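Local coordinates for uncharacterized protein (PDB 4JPQ) that is of unknown function but probably binds carbohydrate, as a Bacteroides uniformis member of carbohydrate-binding family 9, at residues A[3-8]-A[198-203]; A[71-76]-A[144-149]; A[97-102]-A[167-172]. One frame throughout, in Å; residues are numbered along the deposited sequence.

Contact 1: A[3-8]-A[198-203]; sequences SGKSLS and WSPIGL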
loop_
_atom_site.group_PDB
_atom_site.type_symbol
_atom_site.label_atom_id
_atom_site.label_comp_id
_atom_site.label_asym_id
_atom_site.label_seq_id
_atom_site.Cartn_x
_atom_site.Cartn_y
_atom_site.Cartn_z
ATOM N N SER A 3 -6.171 10.317 -18.305
ATOM C CA SER A 3 -6.853 10.140 -16.991
ATOM C C SER A 3 -6.368 8.847 -16.326
ATOM O O SER A 3 -5.876 7.905 -16.990
ATOM C CB SER A 3 -8.400 10.127 -17.025
ATOM O OG SER A 3 -8.942 11.324 -17.529
ATOM N N GLY A 4 -6.492 8.829 -15.005
ATOM C CA GLY A 4 -6.164 7.657 -14.220
ATOM C C GLY A 4 -7.404 6.832 -13.977
ATOM O O GLY A 4 -8.516 7.228 -14.340
ATOM N N LYS A 5 -7.194 5.676 -13.354
ATOM C CA LYS A 5 -8.274 4.758 -12.993
ATOM C C LYS A 5 -9.107 5.291 -11.817
ATOM O O LYS A 5 -8.735 6.264 -11.154
ATOM C CB LYS A 5 -7.727 3.367 -12.636
ATOM C CG LYS A 5 -7.146 2.581 -13.802
ATOM C CD LYS A 5 -6.709 1.198 -13.328
ATOM C CE LYS A 5 -6.146 0.339 -14.441
ATOM N NZ LYS A 5 -5.538 -0.901 -13.887
ATOM N N SER A 6 -10.241 4.629 -11.581
ATOM C CA SER A 6 -11.153 4.971 -10.503
ATOM C C SER A 6 -11.590 3.725 -9.712
ATOM O O SER A 6 -11.708 2.621 -10.270
ATOM C CB SER A 6 -12.337 5.762 -11.039
ATOM O OG SER A 6 -11.851 6.975 -11.577
ATOM N N LEU A 7 -11.814 3.935 -8.415
ATOM C CA LEU A 7 -12.254 2.908 -7.483
ATOM C C LEU A 7 -13.307 3.381 -6.517
ATOM O O LEU A 7 -13.217 4.504 -6.015
ATOM C CB LEU A 7 -11.086 2.414 -6.618
ATOM C CG LEU A 7 -10.544 1.019 -6.865
ATOM C CD1 LEU A 7 -9.440 0.758 -5.852
ATOM C CD2 LEU A 7 -11.647 -0.040 -6.760
ATOM N N SER A 8 -14.252 2.483 -6.221
ATOM C CA SER A 8 -15.267 2.683 -5.197
ATOM C C SER A 8 -14.763 1.918 -3.976
ATOM O O SER A 8 -14.511 0.711 -4.050
ATOM C CB SER A 8 -16.623 2.141 -5.633
ATOM O OG SER A 8 -17.080 2.853 -6.760
ATOM N N TRP A 198 -1.162 0.136 -10.108
ATOM C CA TRP A 198 -2.590 -0.045 -10.335
ATOM C C TRP A 198 -3.021 0.870 -11.478
ATOM O O TRP A 198 -3.494 0.380 -12.519
ATOM C CB TRP A 198 -3.394 0.211 -9.048
ATOM C CG TRP A 198 -4.851 0.345 -9.284
ATOM C CD1 TRP A 198 -5.703 -0.608 -9.773
ATOM C CD2 TRP A 198 -5.634 1.506 -9.053
ATOM N NE1 TRP A 198 -6.975 -0.104 -9.858
ATOM C CE2 TRP A 198 -6.961 1.193 -9.418
ATOM C CE3 TRP A 198 -5.348 2.787 -8.565
ATOM C CZ2 TRP A 198 -8.002 2.117 -9.310
ATOM C CZ3 TRP A 198 -6.386 3.708 -8.454
ATOM C CH2 TRP A 198 -7.701 3.363 -8.825
ATOM N N SER A 199 -2.881 2.181 -11.268
ATOM C CA SER A 199 -3.211 3.168 -12.294
ATOM C C SER A 199 -1.902 3.426 -13.037
ATOM O O SER A 199 -0.835 3.410 -12.379
ATOM C CB SER A 199 -3.777 4.454 -11.706
ATOM O OG SER A 199 -4.111 5.357 -12.739
ATOM N N PRO A 200 -1.965 3.672 -14.382
ATOM C CA PRO A 200 -0.707 3.812 -15.135
ATOM C C PRO A 200 0.087 5.095 -14.895
ATOM O O PRO A 200 -0.482 6.115 -14.503
ATOM C CB PRO A 200 -1.152 3.710 -16.606
ATOM C CG PRO A 200 -2.495 3.070 -16.562
ATOM C CD PRO A 200 -3.110 3.607 -15.304
ATOM N N ILE A 201 1.394 5.004 -15.155
ATOM C CA ILE A 201 2.375 6.093 -14.989
ATOM C C ILE A 201 3.120 6.240 -16.312
ATOM O O ILE A 201 3.580 5.235 -16.867
ATOM C CB ILE A 201 3.384 5.787 -13.855
ATOM C CG1 ILE A 201 2.668 5.736 -12.499
ATOM C CG2 ILE A 201 4.503 6.829 -13.823
ATOM C CD1 ILE A 201 3.485 5.121 -11.384
ATOM N N GLY A 202 3.258 7.487 -16.780
ATOM C CA GLY A 202 3.898 7.805 -18.060
ATOM C C GLY A 202 5.234 8.524 -17.968
ATOM O O GLY A 202 5.569 9.294 -18.856
ATOM N N LEU A 203 5.997 8.273 -16.908
ATOM C CA LEU A 203 7.318 8.869 -16.729
ATOM C C LEU A 203 8.267 7.943 -17.460
ATOM O O LEU A 203 8.020 6.729 -17.523
ATOM C CB LEU A 203 7.666 9.014 -15.247
ATOM C CG LEU A 203 6.708 9.924 -14.455
ATOM C CD1 LEU A 203 6.957 9.820 -12.958
ATOM C CD2 LEU A 203 6.783 11.375 -14.918
#
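The indole of Trp198 is gripped between Lys5 and Leu7. Over one face of its six-membered ring lies Lys5 CB, 3.6 Å from Trp198 CZ2 and offset toward the rim, in a CH-pi contact. Above the opposite face sits Leu7 CD1, also toward the rim, while Leu7 CG comes within 3.7 Å of Trp198 CZ2. The backbone of Ser6 passes the ring edge near its plane. Lysine suits its place because it combines an apolar chain with a cationic end: its extended chain carries CD to 3.7 Å from Trp198 NE1, and NZ then donates to Trp198 O over 2.8 Å, tilted 27° from the carbonyl plane. Ser199 adds a compact acceptor; with OG anti to its own backbone N (chi1 -178°), it receives a nearly straight bond from Lys5 N at 3.2 Å. Leucine supplies a branched apolar end that also packs on Phe53 and Ile55 of strand 50-57. Trp198 meets Phe53 and Phe183 edge-to-face, and Asn182 OD1 bonds Ser199 N. The loop after strand 195-197 is thereby joined to the start of strand 6-11, which runs parallel to both strand 50-57 and strand 215-219 and whose Leu7 is bonded through its backbone to Thr216 and Ser218.

Contact 2: A[71-76]-A[144-149]; sequences ASVRAV and EPFEER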
loop_
_atom_site.group_PDB
_atom_site.type_symbol
_atom_site.label_atom_id
_atom_site.label_comp_id
_atom_site.label_asym_id
_atom_site.label_seq_id
_atom_site.Cartn_x
_atom_site.Cartn_y
_atom_site.Cartn_z
ATOM N N ALA A 71 8.300 -15.141 -7.710
ATOM C CA ALA A 71 9.428 -16.103 -7.764
ATOM C C ALA A 71 10.374 -16.102 -6.567
ATOM O O ALA A 71 11.128 -17.063 -6.396
ATOM C CB ALA A 71 10.220 -15.948 -9.066
ATOM N N SER A 72 10.368 -15.028 -5.776
ATOM C CA SER A 72 11.196 -14.945 -4.564
ATOM C C SER A 72 10.686 -13.883 -3.601
ATOM O O SER A 72 10.003 -12.946 -4.018
ATOM C CB SER A 72 12.676 -14.679 -4.894
ATOM O OG SER A 72 12.891 -13.390 -5.447
ATOM N N VAL A 73 11.040 -14.054 -2.326
ATOM C CA VAL A 73 10.689 -13.119 -1.250
ATOM C C VAL A 73 11.910 -12.813 -0.390
ATOM O O VAL A 73 12.837 -13.617 -0.313
ATOM C CB VAL A 73 9.523 -13.625 -0.379
ATOM C CG1 VAL A 73 8.244 -13.676 -1.200
ATOM C CG2 VAL A 73 9.808 -14.989 0.235
ATOM N N ARG A 74 11.875 -11.662 0.272
ATOM C CA ARG A 74 13.005 -11.145 1.057
ATOM C C ARG A 74 12.487 -10.126 2.068
ATOM O O ARG A 74 11.550 -9.412 1.758
ATOM C CB ARG A 74 13.965 -10.466 0.077
ATOM C CG ARG A 74 15.233 -9.842 0.636
ATOM C CD ARG A 74 15.993 -9.136 -0.486
ATOM N NE ARG A 74 17.312 -8.648 -0.071
ATOM C CZ ARG A 74 17.582 -7.471 0.501
ATOM N NH1 ARG A 74 16.633 -6.565 0.777
ATOM N NH2 ARG A 74 18.842 -7.189 0.814
ATOM N N ALA A 75 13.078 -10.073 3.257
ATOM C CA ALA A 75 12.678 -9.100 4.305
ATOM C C ALA A 75 13.829 -8.834 5.267
ATOM O O ALA A 75 13.823 -9.277 6.404
ATOM C CB ALA A 75 11.451 -9.581 5.043
ATOM N N VAL A 76 14.851 -8.157 4.759
ATOM C CA VAL A 76 16.048 -7.826 5.527
ATOM C C VAL A 76 15.829 -6.657 6.503
ATOM O O VAL A 76 16.421 -6.654 7.585
ATOM C CB VAL A 76 17.266 -7.561 4.579
ATOM C CG1 VAL A 76 18.525 -7.161 5.364
ATOM C CG2 VAL A 76 17.537 -8.804 3.727
ATOM N N GLU A 144 10.258 -12.509 12.138
ATOM C CA GLU A 144 11.676 -12.149 12.088
ATOM C C GLU A 144 12.100 -11.675 10.694
ATOM O O GLU A 144 11.536 -12.140 9.703
ATOM C CB GLU A 144 12.598 -13.358 12.437
ATOM C CG GLU A 144 12.332 -14.158 13.716
ATOM C CD GLU A 144 12.259 -13.316 14.971
ATOM O OE1 GLU A 144 12.896 -12.230 15.030
ATOM O OE2 GLU A 144 11.567 -13.766 15.910
ATOM N N PRO A 145 13.092 -10.759 10.613
ATOM C CA PRO A 145 13.623 -10.432 9.279
ATOM C C PRO A 145 14.340 -11.659 8.679
ATOM O O PRO A 145 14.851 -12.493 9.439
ATOM C CB PRO A 145 14.628 -9.293 9.540
ATOM C CG PRO A 145 14.448 -8.882 10.959
ATOM C CD PRO A 145 13.752 -9.988 11.688
ATOM N N PHE A 146 14.355 -11.781 7.348
ATOM C CA PHE A 146 14.998 -12.930 6.664
ATOM C C PHE A 146 15.618 -12.601 5.308
ATOM O O PHE A 146 15.072 -11.799 4.552
ATOM C CB PHE A 146 14.008 -14.113 6.509
ATOM C CG PHE A 146 12.719 -13.777 5.769
ATOM C CD1 PHE A 146 12.634 -13.875 4.368
ATOM C CD2 PHE A 146 11.576 -13.406 6.468
ATOM C CE1 PHE A 146 11.446 -13.588 3.695
ATOM C CE2 PHE A 146 10.381 -13.115 5.800
ATOM C CZ PHE A 146 10.314 -13.206 4.409
ATOM N N GLU A 147 16.746 -13.256 5.009
ATOM C CA GLU A 147 17.439 -13.123 3.716
ATOM C C GLU A 147 16.592 -13.751 2.613
ATOM O O GLU A 147 15.733 -14.594 2.886
ATOM C CB GLU A 147 18.830 -13.775 3.751
ATOM C CG GLU A 147 19.844 -13.028 4.631
ATOM C CD GLU A 147 20.238 -11.651 4.083
ATOM O OE1 GLU A 147 20.185 -11.403 2.851
ATOM O OE2 GLU A 147 20.595 -10.788 4.903
ATOM N N GLU A 148 16.836 -13.335 1.379
ATOM C CA GLU A 148 16.040 -13.797 0.247
ATOM C C GLU A 148 15.854 -15.326 0.179
ATOM O O GLU A 148 16.819 -16.051 0.290
ATOM C CB GLU A 148 16.624 -13.279 -1.084
ATOM C CG GLU A 148 15.768 -13.606 -2.308
ATOM C CD GLU A 148 16.204 -12.898 -3.575
ATOM O OE1 GLU A 148 17.400 -12.603 -3.720
ATOM O OE2 GLU A 148 15.327 -12.641 -4.430
ATOM N N ARG A 149 14.604 -15.775 0.010
ATOM C CA ARG A 149 14.254 -17.185 -0.187
ATOM C C ARG A 149 13.738 -17.347 -1.620
ATOM O O ARG A 149 12.674 -16.815 -1.978
ATOM C CB ARG A 149 13.169 -17.640 0.772
ATOM C CG ARG A 149 13.500 -17.527 2.255
ATOM C CD ARG A 149 12.240 -17.832 3.053
ATOM N NE ARG A 149 12.326 -17.433 4.453
ATOM C CZ ARG A 149 11.289 -17.360 5.297
ATOM N NH1 ARG A 149 10.032 -17.644 4.909
ATOM N NH2 ARG A 149 11.506 -16.981 6.559
#
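Ser72 meets Glu148 through its hydroxyl: OG donates to Glu148 OE2 at 2.7 Å, on the lone pair that points away from the other carboxylate oxygen. A serine is short enough to take this bond close to the backbone, with OG lying between the backbone N and the carbonyl carbon (chi1 67°). The extended glutamate reaches across to it, and its OE2 also bonds Gln191 N, so two partners grip this one oxygen.

At Val73 the strands form an antiparallel hydrogen-bonded pair with Arg149. Val73 N donates to Arg149 O at 3.2 Å, and Arg149 N returns a bond to Val73 O at 2.8 Å. Branched and apolar, the valine suits a site against Cys153 and Trp155 of strand 152-162, and its CG2 lies 4.1 Å from Phe146 CE1. One residue on, the register slips: Arg74 alone lies opposite two residues, Glu147 and Glu148, a beta bulge in the two-stranded antiparallel ribbon of strands 72-75 and 146-150. Arginine suits the place because its apolar CB and CG pack on Glu148 while its charged end reaches Asp87 in a salt bridge. Val76 CG2 sits over the centre of that guanidinium.

Ala75 resumes hydrogen-bonded pairing, now with Phe146. Ala75 N donates to Phe146 O at 2.9 Å, whereas Phe146 N approaches Ala75 O from above the carbonyl plane. The small methyl suits this position because the phenyl ring lies against it, with Ala75 CB over one face, 3.9 Å from the ring centroid. Above the opposite face, toward the rim, stands Arg149 NH2, so the ring is sandwiched between a methyl and a guanidinium nitrogen. At Val76 the strand has ended; CG2 rests 3.8 Å from Glu147 OE1, and Val76 O lies near Pro145 CB.

Contact 3: A[97-102]-A[167-172]; sequences EGDDRY and FQHSVG. With SO4 (sulfate ion), chain F.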
loop_
_atom_site.group_PDB
_atom_site.type_symbol
_atom_site.label_atom_id
_atom_site.label_comp_id
_atom_site.label_asym_id
_atom_site.label_seq_id
_atom_site.Cartn_x
_atom_site.Cartn_y
_atom_site.Cartn_z
ATOM N N GLU A 97 -6.677 15.324 0.799
ATOM C CA GLU A 97 -7.468 16.566 0.858
ATOM C C GLU A 97 -7.444 17.390 -0.435
ATOM O O GLU A 97 -7.862 18.547 -0.416
ATOM C CB GLU A 97 -6.938 17.433 2.034
ATOM C CG GLU A 97 -7.971 18.071 2.989
ATOM C CD GLU A 97 -8.278 17.186 4.208
ATOM O OE1 GLU A 97 -9.087 16.233 4.089
ATOM O OE2 GLU A 97 -7.728 17.466 5.304
ATOM N N GLY A 98 -6.986 16.809 -1.545
ATOM C CA GLY A 98 -6.857 17.542 -2.803
ATOM C C GLY A 98 -5.815 18.664 -2.819
ATOM O O GLY A 98 -5.891 19.550 -3.675
ATOM N N ASP A 99 -4.880 18.660 -1.859
ATOM C CA ASP A 99 -3.757 19.615 -1.810
ATOM C C ASP A 99 -2.548 18.828 -2.321
ATOM O O ASP A 99 -2.682 17.640 -2.666
ATOM C CB ASP A 99 -3.543 20.232 -0.409
ATOM C CG ASP A 99 -3.076 19.225 0.647
ATOM O OD1 ASP A 99 -3.499 18.040 0.613
ATOM O OD2 ASP A 99 -2.307 19.643 1.536
ATOM N N ASP A 100 -1.385 19.471 -2.376
ATOM C CA ASP A 100 -0.179 18.813 -2.914
ATOM C C ASP A 100 0.508 17.819 -1.990
ATOM O O ASP A 100 1.339 17.040 -2.460
ATOM C CB ASP A 100 0.819 19.852 -3.428
ATOM C CG ASP A 100 0.278 20.644 -4.616
ATOM O OD1 ASP A 100 -0.752 20.250 -5.218
ATOM O OD2 ASP A 100 0.904 21.663 -4.962
ATOM N N ARG A 101 0.176 17.836 -0.700
ATOM C CA ARG A 101 0.751 16.882 0.233
ATOM C C ARG A 101 0.167 15.485 -0.001
ATOM O O ARG A 101 -1.031 15.335 -0.295
ATOM C CB ARG A 101 0.497 17.279 1.682
ATOM C CG ARG A 101 1.230 18.519 2.155
ATOM C CD ARG A 101 1.047 18.579 3.689
ATOM N NE ARG A 101 1.181 19.893 4.339
ATOM C CZ ARG A 101 2.271 20.380 4.958
ATOM N NH1 ARG A 101 3.435 19.708 5.026
ATOM N NH2 ARG A 101 2.201 21.598 5.514
ATOM N N TYR A 102 1.031 14.478 0.097
ATOM C CA TYR A 102 0.633 13.062 -0.045
ATOM C C TYR A 102 1.437 12.219 0.934
ATOM O O TYR A 102 2.432 12.697 1.511
ATOM C CB TYR A 102 0.829 12.532 -1.484
ATOM C CG TYR A 102 2.263 12.319 -1.877
ATOM C CD1 TYR A 102 3.069 13.389 -2.302
ATOM C CD2 TYR A 102 2.841 11.048 -1.806
ATOM C CE1 TYR A 102 4.411 13.194 -2.646
ATOM C CE2 TYR A 102 4.183 10.843 -2.133
ATOM C CZ TYR A 102 4.958 11.907 -2.558
ATOM O OH TYR A 102 6.264 11.685 -2.884
ATOM N N PHE A 167 -0.667 12.068 9.429
ATOM C CA PHE A 167 -0.026 12.882 10.476
ATOM C C PHE A 167 0.216 14.362 10.217
ATOM O O PHE A 167 0.476 15.102 11.171
ATOM C CB PHE A 167 1.244 12.190 11.027
ATOM C CG PHE A 167 2.406 12.104 10.064
ATOM C CD1 PHE A 167 2.517 11.056 9.161
ATOM C CD2 PHE A 167 3.430 13.044 10.116
ATOM C CE1 PHE A 167 3.599 10.972 8.292
ATOM C CE2 PHE A 167 4.523 12.966 9.257
ATOM C CZ PHE A 167 4.605 11.928 8.338
ATOM N N GLN A 168 0.147 14.772 8.950
ATOM C CA GLN A 168 0.246 16.179 8.554
ATOM C C GLN A 168 -1.132 16.820 8.266
ATOM O O GLN A 168 -1.181 17.932 7.737
ATOM C CB GLN A 168 1.146 16.323 7.327
ATOM C CG GLN A 168 2.583 15.851 7.519
ATOM C CD GLN A 168 3.405 15.934 6.238
ATOM O OE1 GLN A 168 2.875 15.813 5.129
ATOM N NE2 GLN A 168 4.705 16.142 6.383
ATOM N N HIS A 169 -2.235 16.145 8.627
ATOM C CA HIS A 169 -3.617 16.644 8.415
ATOM C C HIS A 169 -4.530 16.371 9.607
ATOM O O HIS A 169 -4.184 15.588 10.492
ATOM C CB HIS A 169 -4.238 15.973 7.172
ATOM C CG HIS A 169 -3.562 16.323 5.882
ATOM N ND1 HIS A 169 -2.432 15.679 5.434
ATOM C CD2 HIS A 169 -3.857 17.251 4.944
ATOM C CE1 HIS A 169 -2.053 16.201 4.282
ATOM N NE2 HIS A 169 -2.903 17.156 3.963
ATOM N N SER A 170 -5.691 17.030 9.605
ATOM C CA SER A 170 -6.735 16.837 10.614
ATOM C C SER A 170 -7.930 16.223 9.899
ATOM O O SER A 170 -8.985 16.837 9.788
ATOM C CB SER A 170 -7.100 18.164 11.277
ATOM O OG SER A 170 -6.010 18.644 12.030
ATOM N N VAL A 171 -7.743 15.007 9.397
ATOM C CA VAL A 171 -8.792 14.293 8.659
ATOM C C VAL A 171 -9.699 13.672 9.723
ATOM O O VAL A 171 -9.227 12.940 10.600
ATOM C CB VAL A 171 -8.226 13.233 7.672
ATOM C CG1 VAL A 171 -9.331 12.672 6.786
ATOM C CG2 VAL A 171 -7.164 13.844 6.775
ATOM N N GLY A 172 -10.990 13.986 9.647
ATOM C CA GLY A 172 -11.982 13.542 10.627
ATOM C C GLY A 172 -12.595 12.192 10.335
ATOM O O GLY A 172 -12.412 11.254 11.109
HETATM S S SO4 F . -12.819 16.036 7.940
HETATM O O1 SO4 F . -12.067 16.559 6.772
HETATM O O2 SO4 F . -12.114 16.412 9.187
HETATM O O3 SO4 F . -14.181 16.606 7.992
HETATM O O4 SO4 F . -12.935 14.564 7.840
HETATM O O HOH W 1 -6.114 19.080 7.464
#
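His169 and Asp99 reach toward each other tip to tip, the carboxylate turned 90° to the imidazole. Asp99 CG lies in the ring plane at the edge, and both carboxylate oxygens, OD1 and OD2, stand 3.5 Å from His169 NE2, too long to count as a hydrogen bond; any attraction depends on the charge of the imidazole. Also at the ring edge comes Arg101 CB, 3.8 Å from His169 CE1. The arginine chain, extended from CG to NE, continues past the imidazole and crosses Gln168 at about a right angle, so that Arg101 CD lies 3.6 Å from Gln168 OE1. Glu97 slides past His169 in the opposite direction, its OE2 3.9 Å from both His169 CD2 and Val171 CG2. One water donates to Glu97 OE2 and accepts from Ser170 N at 3.0 Å, linking the loop between strands 89-95 and 102-108 to that between strands 152-162 and 178-186.

Further out, Tyr103 OH holds the imidazole through ND1 and the chain just before it through Gln168 N; the two rings also meet with planes about 55° apart. Ser95 OG bonds Arg101 O, tying down the first loop. Past Val171, Gly172 N donates to O4 of a sulfate ion, probably from the crystallisation liquor, which Ser173 N also binds.

Histidine suits the centre of this contact because ND1 is hydrogen-bonded to Tyr103 OH, while NE2 is turned toward the Asp99 carboxylate without bonding it. The acidic side chains of Asp99 and Glu97 would be expected to favour a protonated imidazole, with the nearby arginine offsetting part of that effect. Across the two segments the loops meet by van der Waals contact and one bridging water; charge attraction may add to this if the histidine is protonated.

In the fold
From the N terminus, residues 3-8 leave contact 1 unfinished until residues 198-203 arrive, so its long loop encloses both other contacts. Within it, residues 71-76 come first, then 97-102, then 144-149 closing contact 2, and finally 167-172 closing contact 3; these two contacts therefore cross along the chain. Contact 1 joins the first strand to the loop after strand 195-197, contact 2 pairs two short strands, and contact 3 brings together loops leading into strands 102-108 and 178-186. None touches another: contacts 2 and 3 lie on opposite sides of the chain's centre, their centres about 34 Å apart, while those of contacts 1 and 3 are about 20 Å apart.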